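Long-range contacts in HRDC domain-containing protein (Bifidobacterium adolescentis ATCC 15703, PDB 3CYM), which is of unknown function but probably acts as a ribonuclease D-like 3'-5' exonuclease on nucleic acids: residues V365-V369 with L393-C397; V407-L411 with V421-A425; Y359-V365 with C397-P402; A125-G129 with Q190-A196. Where two conformers were deposited one is given. Numbering follows the deposited sequence.

Contact 1 (V365-V369 with L393-C397); sequences VLNRV and LRNLC
Two helical turns, 365-369 from the long helix 360-380 and 393-397 from helix 390-397, cross with their axes 9.7 Å apart and their N-to-C directions at 143°, so they run roughly antiparallel. In register, L366 faces C397, CA to CA 5.6 Å. L393 (chi1 m, chi2 t) points toward the long helix and lays its CD2 3.9 Å from V369 CG1, while its carbonyl O sits 3.5 Å from CD1 of L366 (chi1 t, chi2 p). R394 turns its CA-CB bond away, yet its CA lies 3.9 Å from the same L366 CD1; its guanidinium bonds back to Q391. C397, chi1 m, points toward the long helix and fits its SG 4.0 Å from V365 CG1, 3.8 Å from L366 CA and 3.7 Å from V369 CG2. W355 of helix 352-358 covers L366 and C397 as well. This is antiparallel helix packing inside the all-helical C-terminal HRDC-like domain. With no hydrogen bond joining the two turns, the contact rests on apolar packing, the C397 thiol meeting three residues of the long helix.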
# COMPACT_ATOMS: atom_id res chain seq x y z
N VAL A 365 -20.03 12.44 -23.65
CA VAL A 365 -19.12 11.50 -24.31
C VAL A 365 -18.59 10.45 -23.33
O VAL A 365 -18.58 9.25 -23.64
CB VAL A 365 -17.94 12.25 -25.00
CG1 VAL A 365 -16.90 11.27 -25.56
CG2 VAL A 365 -18.48 13.16 -26.09
N LEU A 366 -18.17 10.91 -22.15
CA LEU A 366 -17.68 10.03 -21.07
C LEU A 366 -18.73 9.03 -20.62
O LEU A 366 -18.41 7.86 -20.42
CB LEU A 366 -17.17 10.85 -19.88
CG LEU A 366 -16.64 10.12 -18.64
CD1 LEU A 366 -15.35 9.33 -18.89
CD2 LEU A 366 -16.45 11.11 -17.51
N ASN A 367 -19.97 9.48 -20.46
CA ASN A 367 -21.05 8.60 -20.03
C ASN A 367 -21.38 7.51 -21.05
O ASN A 367 -21.68 6.38 -20.66
CB ASN A 367 -22.30 9.40 -19.63
CG ASN A 367 -22.13 10.12 -18.30
OD1 ASN A 367 -21.21 9.83 -17.53
ND2 ASN A 367 -23.01 11.07 -18.03
N ARG A 368 -21.31 7.85 -22.34
CA ARG A 368 -21.36 6.85 -23.42
C ARG A 368 -20.21 5.84 -23.33
O ARG A 368 -20.42 4.65 -23.49
CB ARG A 368 -21.39 7.52 -24.81
CG ARG A 368 -22.66 8.31 -25.11
CD ARG A 368 -22.94 8.43 -26.61
NE ARG A 368 -21.80 8.99 -27.36
CZ ARG A 368 -21.64 10.28 -27.64
NH1 ARG A 368 -22.53 11.18 -27.24
NH2 ARG A 368 -20.58 10.68 -28.33
N VAL A 369 -19.00 6.33 -23.04
CA VAL A 369 -17.82 5.47 -22.83
C VAL A 369 -17.98 4.57 -21.60
O VAL A 369 -17.75 3.35 -21.68
CB VAL A 369 -16.52 6.32 -22.76
CG1 VAL A 369 -15.34 5.54 -22.16
CG2 VAL A 369 -16.19 6.84 -24.14
N LEU A 393 -10.19 6.27 -18.86
CA LEU A 393 -11.38 6.67 -19.63
C LEU A 393 -11.72 8.14 -19.45
O LEU A 393 -12.19 8.79 -20.38
CB LEU A 393 -12.60 5.83 -19.23
CG LEU A 393 -12.47 4.31 -19.17
CD1 LEU A 393 -13.72 3.72 -18.54
CD2 LEU A 393 -12.26 3.75 -20.54
N ARG A 394 -11.53 8.64 -18.23
CA ARG A 394 -11.68 10.06 -17.91
C ARG A 394 -10.65 10.92 -18.65
O ARG A 394 -11.01 11.92 -19.28
CB ARG A 394 -11.58 10.28 -16.40
CG ARG A 394 -12.70 9.62 -15.59
CD ARG A 394 -12.79 10.21 -14.19
NE ARG A 394 -11.81 9.64 -13.28
CZ ARG A 394 -12.03 8.59 -12.49
NH1 ARG A 394 -13.20 7.97 -12.49
NH2 ARG A 394 -11.06 8.15 -11.70
N ASN A 395 -9.38 10.53 -18.58
CA ASN A 395 -8.31 11.19 -19.33
C ASN A 395 -8.59 11.24 -20.84
O ASN A 395 -8.41 12.29 -21.48
CB ASN A 395 -6.95 10.55 -19.03
CG ASN A 395 -6.46 10.83 -17.60
OD1 ASN A 395 -7.06 11.61 -16.86
ND2 ASN A 395 -5.36 10.18 -17.21
N LEU A 396 -9.07 10.13 -21.39
CA LEU A 396 -9.44 10.00 -22.82
C LEU A 396 -10.54 10.96 -23.27
O LEU A 396 -10.47 11.52 -24.37
CB LEU A 396 -9.85 8.55 -23.11
CG LEU A 396 -10.42 8.12 -24.48
CD1 LEU A 396 -9.34 7.99 -25.55
CD2 LEU A 396 -11.15 6.81 -24.30
N CYS A 397 -11.53 11.16 -22.42
CA CYS A 397 -12.67 12.01 -22.73
C CYS A 397 -12.45 13.46 -22.30
O CYS A 397 -13.29 14.32 -22.57
CB CYS A 397 -13.94 11.43 -22.13
SG CYS A 397 -14.35 9.80 -22.81

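Contact 2 (V407-L411 with V421-A425); sequences VARFL and VSLVA
Build the first turn of helix 407-414 against residues 421-425 of helix 418-433: both are helical, with V424 distorted (phi -111°, chi1 135° between wells), axes 9.7 Å apart at closest approach, directions 128° apart, and A408 opposite A425 at a CA-CA distance of 5.1 Å. V407, chi1 t, points toward the partner; its CG1 is 3.4 Å from A425 O and 4.0 Å from A425 CB, and farther along helix 418-433 it also meets V428 and I432. A408 is where the backbones come closest. Its CA is 3.8 Å from A425 CB, its CB is 3.9 Å from that same CB and from V421 CG1, and its O is 3.6 Å from V421 CG1. L411 has an off-rotamer chi1 of -102°; it sets CB 4.2 Å from V421 CG2 and CD2 4.0 Å from V424 CG1. Two consecutive helices of the HRDC-like domain thus form a steeply crossed hairpin. The close backbone approach is consistent with small alanine methyls on both helices; the side-chain pairing is apolar, without a hydrogen bond between the segments.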
# COMPACT_ATOMS: atom_id res chain seq x y z
N VAL A 407 -7.96 5.75 -29.88
CA VAL A 407 -8.41 5.16 -28.61
C VAL A 407 -7.46 4.06 -28.14
O VAL A 407 -6.95 4.12 -27.02
CB VAL A 407 -9.87 4.64 -28.68
CG1 VAL A 407 -10.28 3.93 -27.40
CG2 VAL A 407 -10.83 5.78 -28.96
N ALA A 408 -7.20 3.09 -29.01
CA ALA A 408 -6.30 1.98 -28.71
C ALA A 408 -4.90 2.44 -28.29
O ALA A 408 -4.35 1.91 -27.33
CB ALA A 408 -6.24 1.01 -29.88
N ARG A 409 -4.35 3.43 -29.00
CA ARG A 409 -3.02 3.97 -28.69
C ARG A 409 -3.00 4.82 -27.42
O ARG A 409 -2.11 4.63 -26.57
CB ARG A 409 -2.43 4.75 -29.89
CG ARG A 409 -1.06 5.40 -29.63
CD ARG A 409 -0.51 6.12 -30.87
NE ARG A 409 -1.48 7.04 -31.47
CZ ARG A 409 -1.20 7.93 -32.43
NH1 ARG A 409 0.03 8.05 -32.91
NH2 ARG A 409 -2.16 8.70 -32.91
N PHE A 410 -3.97 5.73 -27.28
CA PHE A 410 -4.09 6.58 -26.09
C PHE A 410 -4.18 5.76 -24.82
O PHE A 410 -3.53 6.08 -23.83
CB PHE A 410 -5.31 7.52 -26.18
CG PHE A 410 -5.38 8.54 -25.06
CD1 PHE A 410 -4.79 9.79 -25.22
CD2 PHE A 410 -6.04 8.26 -23.87
CE1 PHE A 410 -4.85 10.74 -24.19
CE2 PHE A 410 -6.10 9.19 -22.84
CZ PHE A 410 -5.51 10.44 -23.01
N LEU A 411 -5.00 4.71 -24.86
CA LEU A 411 -5.23 3.84 -23.70
C LEU A 411 -3.99 3.07 -23.33
O LEU A 411 -3.69 2.89 -22.14
CB LEU A 411 -6.39 2.88 -23.98
CG LEU A 411 -7.77 3.16 -23.37
CD1 LEU A 411 -8.10 4.64 -23.19
CD2 LEU A 411 -8.80 2.44 -24.20
N VAL A 421 -6.96 -3.17 -23.70
CA VAL A 421 -7.07 -2.47 -24.99
C VAL A 421 -7.79 -3.30 -26.06
O VAL A 421 -8.71 -2.81 -26.71
CB VAL A 421 -5.67 -2.01 -25.49
CG1 VAL A 421 -5.75 -1.37 -26.86
CG2 VAL A 421 -5.05 -1.04 -24.50
N SER A 422 -7.39 -4.56 -26.22
CA SER A 422 -8.05 -5.47 -27.15
C SER A 422 -9.53 -5.74 -26.85
O SER A 422 -10.33 -5.89 -27.76
CB SER A 422 -7.30 -6.79 -27.19
OG SER A 422 -5.99 -6.60 -27.69
N LEU A 423 -9.87 -5.78 -25.56
CA LEU A 423 -11.25 -6.00 -25.13
C LEU A 423 -12.11 -4.74 -25.26
O LEU A 423 -13.30 -4.82 -25.56
CB LEU A 423 -11.27 -6.49 -23.68
CG LEU A 423 -12.58 -7.01 -23.08
CD1 LEU A 423 -13.12 -8.22 -23.84
CD2 LEU A 423 -12.39 -7.32 -21.61
N VAL A 424 -11.50 -3.58 -25.08
CA VAL A 424 -12.28 -2.38 -24.81
C VAL A 424 -12.27 -1.34 -25.94
O VAL A 424 -13.32 -0.77 -26.25
CB VAL A 424 -11.86 -1.79 -23.40
CG1 VAL A 424 -11.65 -0.28 -23.39
CG2 VAL A 424 -12.82 -2.27 -22.31
N ALA A 425 -11.12 -1.14 -26.57
CA ALA A 425 -10.85 0.06 -27.36
C ALA A 425 -11.80 0.34 -28.53
O ALA A 425 -12.18 1.49 -28.75
CB ALA A 425 -9.42 0.08 -27.84

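Contact 3 (Y359-V365 with C397-P402); sequences YPERLQV and CWTDEP
Y359 closes helix 352-358 and is also the N-cap residue of helix 360-380, whose first turns face the loop 397-402 that leads to helix 407-414. R362 and C397 are nearest in register, CA to CA 6.3 Å. R362 extends across the loop (chi1 m, chi2 and chi3 t) and is held by a two-pronged salt bridge: NE donates to D400 OD2 at 2.8 Å and NH2 to D400 OD1 at 2.9 Å, so both carboxylate oxygens are satisfied. The same guanidinium makes a cation-pi contact with W398, CZ lying 4.7 Å from the centroid of the six-membered ring and 8° off its normal. That ring presents its edge to the face of Y359, centroids 4.8 Å apart and planes at 67°. W398 centres an inverse gamma turn, in which T399 N gives a weak bond to C397 O, 2.9 Å; T399 OG1 accepts from E401 N at 2.9 Å in an ST turn, and E401 OE2 is paired with K404. V365 CG1 meets C397 SG at 4.0 Å and P402 CB at 3.9 Å. Charge, pi and apolar contacts together thereby fasten an interhelix loop of the HRDC-like domain to a helix start.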
# COMPACT_ATOMS: atom_id res chain seq x y z
N TYR A 359 -18.05 21.11 -17.83
CA TYR A 359 -17.88 20.52 -19.17
C TYR A 359 -18.96 19.47 -19.46
O TYR A 359 -18.64 18.28 -19.56
CB TYR A 359 -16.49 19.89 -19.31
CG TYR A 359 -15.33 20.85 -19.15
CD1 TYR A 359 -14.79 21.51 -20.26
CD2 TYR A 359 -14.77 21.11 -17.90
CE1 TYR A 359 -13.72 22.40 -20.11
CE2 TYR A 359 -13.71 22.00 -17.74
CZ TYR A 359 -13.19 22.63 -18.86
OH TYR A 359 -12.14 23.51 -18.71
N PRO A 360 -20.23 19.90 -19.61
CA PRO A 360 -21.32 18.92 -19.76
C PRO A 360 -21.23 18.14 -21.07
O PRO A 360 -21.67 16.99 -21.11
CB PRO A 360 -22.58 19.79 -19.74
CG PRO A 360 -22.16 21.10 -19.17
CD PRO A 360 -20.76 21.27 -19.65
N GLU A 361 -20.65 18.76 -22.09
CA GLU A 361 -20.48 18.14 -23.41
C GLU A 361 -19.43 17.03 -23.40
O GLU A 361 -19.62 16.01 -24.06
CB GLU A 361 -20.12 19.20 -24.47
CG GLU A 361 -21.30 20.06 -24.93
CD GLU A 361 -21.69 21.14 -23.92
OE1 GLU A 361 -22.90 21.23 -23.59
OE2 GLU A 361 -20.80 21.87 -23.46
N ARG A 362 -18.35 17.25 -22.67
CA ARG A 362 -17.33 16.22 -22.43
C ARG A 362 -17.91 15.05 -21.63
O ARG A 362 -17.59 13.89 -21.91
CB ARG A 362 -16.11 16.80 -21.71
CG ARG A 362 -15.22 17.69 -22.58
CD ARG A 362 -14.00 18.22 -21.81
NE ARG A 362 -13.26 19.22 -22.60
CZ ARG A 362 -12.15 19.83 -22.19
NH1 ARG A 362 -11.62 19.55 -21.00
NH2 ARG A 362 -11.56 20.71 -22.97
N LEU A 363 -18.77 15.36 -20.65
CA LEU A 363 -19.42 14.34 -19.81
C LEU A 363 -20.37 13.41 -20.57
O LEU A 363 -20.44 12.21 -20.27
CB LEU A 363 -20.13 14.98 -18.60
CG LEU A 363 -20.71 13.99 -17.57
CD1 LEU A 363 -19.64 13.20 -16.81
CD2 LEU A 363 -21.64 14.69 -16.60
N GLN A 364 -21.10 13.97 -21.54
CA GLN A 364 -21.97 13.18 -22.41
C GLN A 364 -21.21 12.09 -23.15
O GLN A 364 -21.68 10.95 -23.25
CB GLN A 364 -22.68 14.08 -23.42
CG GLN A 364 -24.18 14.18 -23.20
CD GLN A 364 -24.58 15.15 -22.11
OE1 GLN A 364 -25.57 14.94 -21.42
NE2 GLN A 364 -23.83 16.24 -21.97
N VAL A 365 -20.03 12.44 -23.65
CA VAL A 365 -19.12 11.50 -24.31
C VAL A 365 -18.59 10.45 -23.33
O VAL A 365 -18.58 9.25 -23.64
CB VAL A 365 -17.94 12.25 -25.00
CG1 VAL A 365 -16.90 11.27 -25.56
CG2 VAL A 365 -18.48 13.16 -26.09
N CYS A 397 -11.53 11.16 -22.42
CA CYS A 397 -12.67 12.01 -22.73
C CYS A 397 -12.45 13.46 -22.30
O CYS A 397 -13.29 14.32 -22.57
CB CYS A 397 -13.94 11.43 -22.13
SG CYS A 397 -14.35 9.80 -22.81
N TRP A 398 -11.30 13.73 -21.67
CA TRP A 398 -10.94 15.08 -21.23
C TRP A 398 -10.39 15.91 -22.39
O TRP A 398 -9.21 16.28 -22.43
CB TRP A 398 -9.94 15.00 -20.08
CG TRP A 398 -9.76 16.30 -19.35
CD1 TRP A 398 -8.60 16.99 -19.20
CD2 TRP A 398 -10.77 17.07 -18.67
NE1 TRP A 398 -8.82 18.14 -18.47
CE2 TRP A 398 -10.14 18.21 -18.14
CE3 TRP A 398 -12.15 16.90 -18.47
CZ2 TRP A 398 -10.84 19.18 -17.41
CZ3 TRP A 398 -12.84 17.86 -17.75
CH2 TRP A 398 -12.18 18.98 -17.22
N THR A 399 -11.28 16.21 -23.33
CA THR A 399 -10.94 16.84 -24.59
C THR A 399 -12.21 17.36 -25.28
O THR A 399 -13.31 16.81 -25.09
CB THR A 399 -10.17 15.87 -25.55
OG1 THR A 399 -9.98 16.48 -26.83
CG2 THR A 399 -10.92 14.55 -25.73
N ASP A 400 -12.07 18.42 -26.06
CA ASP A 400 -13.18 18.91 -26.87
C ASP A 400 -13.14 18.31 -28.29
O ASP A 400 -13.96 18.65 -29.15
CB ASP A 400 -13.17 20.44 -26.90
CG ASP A 400 -13.51 21.04 -25.55
OD1 ASP A 400 -12.92 22.08 -25.20
OD2 ASP A 400 -14.37 20.48 -24.83
N GLU A 401 -12.18 17.41 -28.50
CA GLU A 401 -12.03 16.70 -29.77
C GLU A 401 -11.90 15.18 -29.53
O GLU A 401 -10.86 14.60 -29.87
CB GLU A 401 -10.79 17.22 -30.51
CG GLU A 401 -10.87 18.68 -30.98
CD GLU A 401 -9.50 19.34 -31.12
OE1 GLU A 401 -8.66 19.20 -30.21
OE2 GLU A 401 -9.26 20.00 -32.15
N PRO A 402 -12.95 14.53 -28.97
CA PRO A 402 -12.78 13.11 -28.61
C PRO A 402 -12.75 12.17 -29.81
O PRO A 402 -12.21 11.07 -29.71
CB PRO A 402 -14.00 12.81 -27.73
CG PRO A 402 -15.04 13.75 -28.20
CD PRO A 402 -14.31 15.00 -28.65

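Contact 4 (A125-G129 with Q190-A196); sequences ARLLG and QGKMEWA
Here the C-terminal end of helix 121-127 meets the junction between helices 176-190 and 193-207. Both chain turns are Schellman motifs closed by glycine at positive phi, G129 (97°/10°) and G191 (69°/31°), and K192 then takes the N-cap position of the next helix. CA atoms pair L127 with A196 at 7.3 Å and L128 with Q190 at 7.6 Å. The polar link is K192: chi1 m and then t throughout, it stretches NZ to L127 O (2.8 Å), a carbonyl at the helix end, and to Q190 OE1 (3.0 Å) within its own segment. The apolar part centres on L127 (chi1 m, chi2 t), whose CD1 lies 3.6 Å from A196 CA and 4.0 Å from A196 CB, and whose CD2 approaches the ring edge of W195, 3.8 Å from CE3. L128 rests on L187 and F142; its CD1 also makes a van der Waals touch on the amide of Q190, 3.7 Å from OE1. K192 NZ and W195 reach on into the C-terminal region, to T380 O and, by stacking, to W419. The contact thus joins a helix end to a helix junction: one lysine ammonium gathers L127 O, Q190 OE1 and T380 O, while leucine and tryptophan pack alongside.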
# COMPACT_ATOMS: atom_id res chain seq x y z
N ALA A 125 -8.36 -12.90 -7.86
CA ALA A 125 -9.71 -12.89 -7.26
C ALA A 125 -10.64 -11.84 -7.88
O ALA A 125 -11.81 -12.12 -8.11
CB ALA A 125 -9.64 -12.72 -5.76
N ARG A 126 -10.10 -10.66 -8.14
CA ARG A 126 -10.82 -9.53 -8.76
C ARG A 126 -11.26 -9.85 -10.18
O ARG A 126 -12.40 -9.63 -10.56
CB ARG A 126 -9.93 -8.28 -8.83
CG ARG A 126 -9.24 -7.87 -7.57
CD ARG A 126 -10.14 -7.09 -6.67
NE ARG A 126 -10.31 -5.69 -7.06
CZ ARG A 126 -11.41 -5.19 -7.61
NH1 ARG A 126 -11.46 -3.90 -7.92
NH2 ARG A 126 -12.46 -5.96 -7.84
N LEU A 127 -10.31 -10.35 -10.98
CA LEU A 127 -10.60 -10.79 -12.36
C LEU A 127 -11.71 -11.85 -12.39
O LEU A 127 -12.58 -11.81 -13.26
CB LEU A 127 -9.35 -11.32 -13.05
CG LEU A 127 -8.31 -10.32 -13.56
CD1 LEU A 127 -7.01 -11.06 -13.74
CD2 LEU A 127 -8.73 -9.67 -14.86
N LEU A 128 -11.66 -12.76 -11.43
CA LEU A 128 -12.68 -13.80 -11.22
C LEU A 128 -14.03 -13.25 -10.75
O LEU A 128 -15.03 -13.96 -10.76
CB LEU A 128 -12.17 -14.81 -10.18
CG LEU A 128 -11.67 -16.19 -10.62
CD1 LEU A 128 -11.32 -16.23 -12.10
CD2 LEU A 128 -10.48 -16.61 -9.76
N GLY A 129 -14.04 -12.00 -10.32
CA GLY A 129 -15.27 -11.33 -9.96
C GLY A 129 -15.57 -11.34 -8.47
O GLY A 129 -16.66 -10.97 -8.07
N GLN A 190 -12.58 -19.91 -16.68
CA GLN A 190 -13.25 -18.66 -17.02
C GLN A 190 -12.62 -17.99 -18.25
O GLN A 190 -13.13 -16.98 -18.74
CB GLN A 190 -13.26 -17.69 -15.84
CG GLN A 190 -14.33 -17.96 -14.77
CD GLN A 190 -14.58 -16.75 -13.86
OE1 GLN A 190 -14.33 -15.60 -14.24
NE2 GLN A 190 -15.10 -17.01 -12.66
N GLY A 191 -11.51 -18.55 -18.72
CA GLY A 191 -10.79 -18.04 -19.88
C GLY A 191 -10.11 -16.70 -19.63
O GLY A 191 -9.98 -15.89 -20.56
N LYS A 192 -9.68 -16.48 -18.39
CA LYS A 192 -9.03 -15.23 -17.99
C LYS A 192 -7.54 -15.39 -17.61
O LYS A 192 -6.94 -14.45 -17.08
CB LYS A 192 -9.80 -14.54 -16.85
CG LYS A 192 -11.29 -14.35 -17.13
CD LYS A 192 -11.96 -13.48 -16.10
CE LYS A 192 -13.39 -13.21 -16.51
NZ LYS A 192 -14.20 -12.77 -15.35
N MET A 193 -6.96 -16.56 -17.89
CA MET A 193 -5.59 -16.89 -17.47
C MET A 193 -4.53 -15.97 -18.10
O MET A 193 -3.59 -15.57 -17.42
CB MET A 193 -5.27 -18.38 -17.68
CG MET A 193 -4.02 -18.94 -16.94
SD MET A 193 -3.90 -18.84 -15.11
CE MET A 193 -2.69 -17.53 -14.95
N GLU A 194 -4.68 -15.61 -19.38
CA GLU A 194 -3.71 -14.69 -19.99
C GLU A 194 -3.91 -13.24 -19.54
O GLU A 194 -2.96 -12.45 -19.52
CB GLU A 194 -3.60 -14.82 -21.52
CG GLU A 194 -4.90 -15.00 -22.30
CD GLU A 194 -5.31 -16.45 -22.46
OE1 GLU A 194 -6.52 -16.75 -22.33
OE2 GLU A 194 -4.42 -17.30 -22.71
N TRP A 195 -5.14 -12.89 -19.16
CA TRP A 195 -5.45 -11.60 -18.56
C TRP A 195 -4.71 -11.53 -17.24
O TRP A 195 -4.02 -10.55 -16.97
CB TRP A 195 -6.94 -11.46 -18.26
CG TRP A 195 -7.87 -11.36 -19.42
CD1 TRP A 195 -7.60 -11.57 -20.74
CD2 TRP A 195 -9.27 -11.05 -19.34
NE1 TRP A 195 -8.74 -11.39 -21.49
CE2 TRP A 195 -9.78 -11.07 -20.65
CE3 TRP A 195 -10.13 -10.75 -18.27
CZ2 TRP A 195 -11.12 -10.81 -20.93
CZ3 TRP A 195 -11.47 -10.47 -18.56
CH2 TRP A 195 -11.95 -10.51 -19.87
N ALA A 196 -4.88 -12.58 -16.43
CA ALA A 196 -4.19 -12.75 -15.15
C ALA A 196 -2.67 -12.59 -15.30
O ALA A 196 -2.08 -11.72 -14.65
CB ALA A 196 -4.53 -14.09 -14.53

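In the fold
Along the chain contact 4 comes first and closes before the others open; contact 1 is then nested inside the loop closed by contact 3, and contact 2 follows. The last three all lie in the C-terminal HRDC-like domain. Contacts 1 and 3, centres 7 Å apart, share V365, C397 and helix 360-380. Contact 2, centred 13 Å from contact 1, touches it where L396 packs on F410 and L411. Contact 4, about 32 Å from contact 3 but 19 Å from contact 2 between centres, reaches contact 2 through W195 and L423. The C-terminal helices thus pack against the region around contact 4, consistent with docking on the exonuclease-like part that holds the sodium site of D44, E46 and D172.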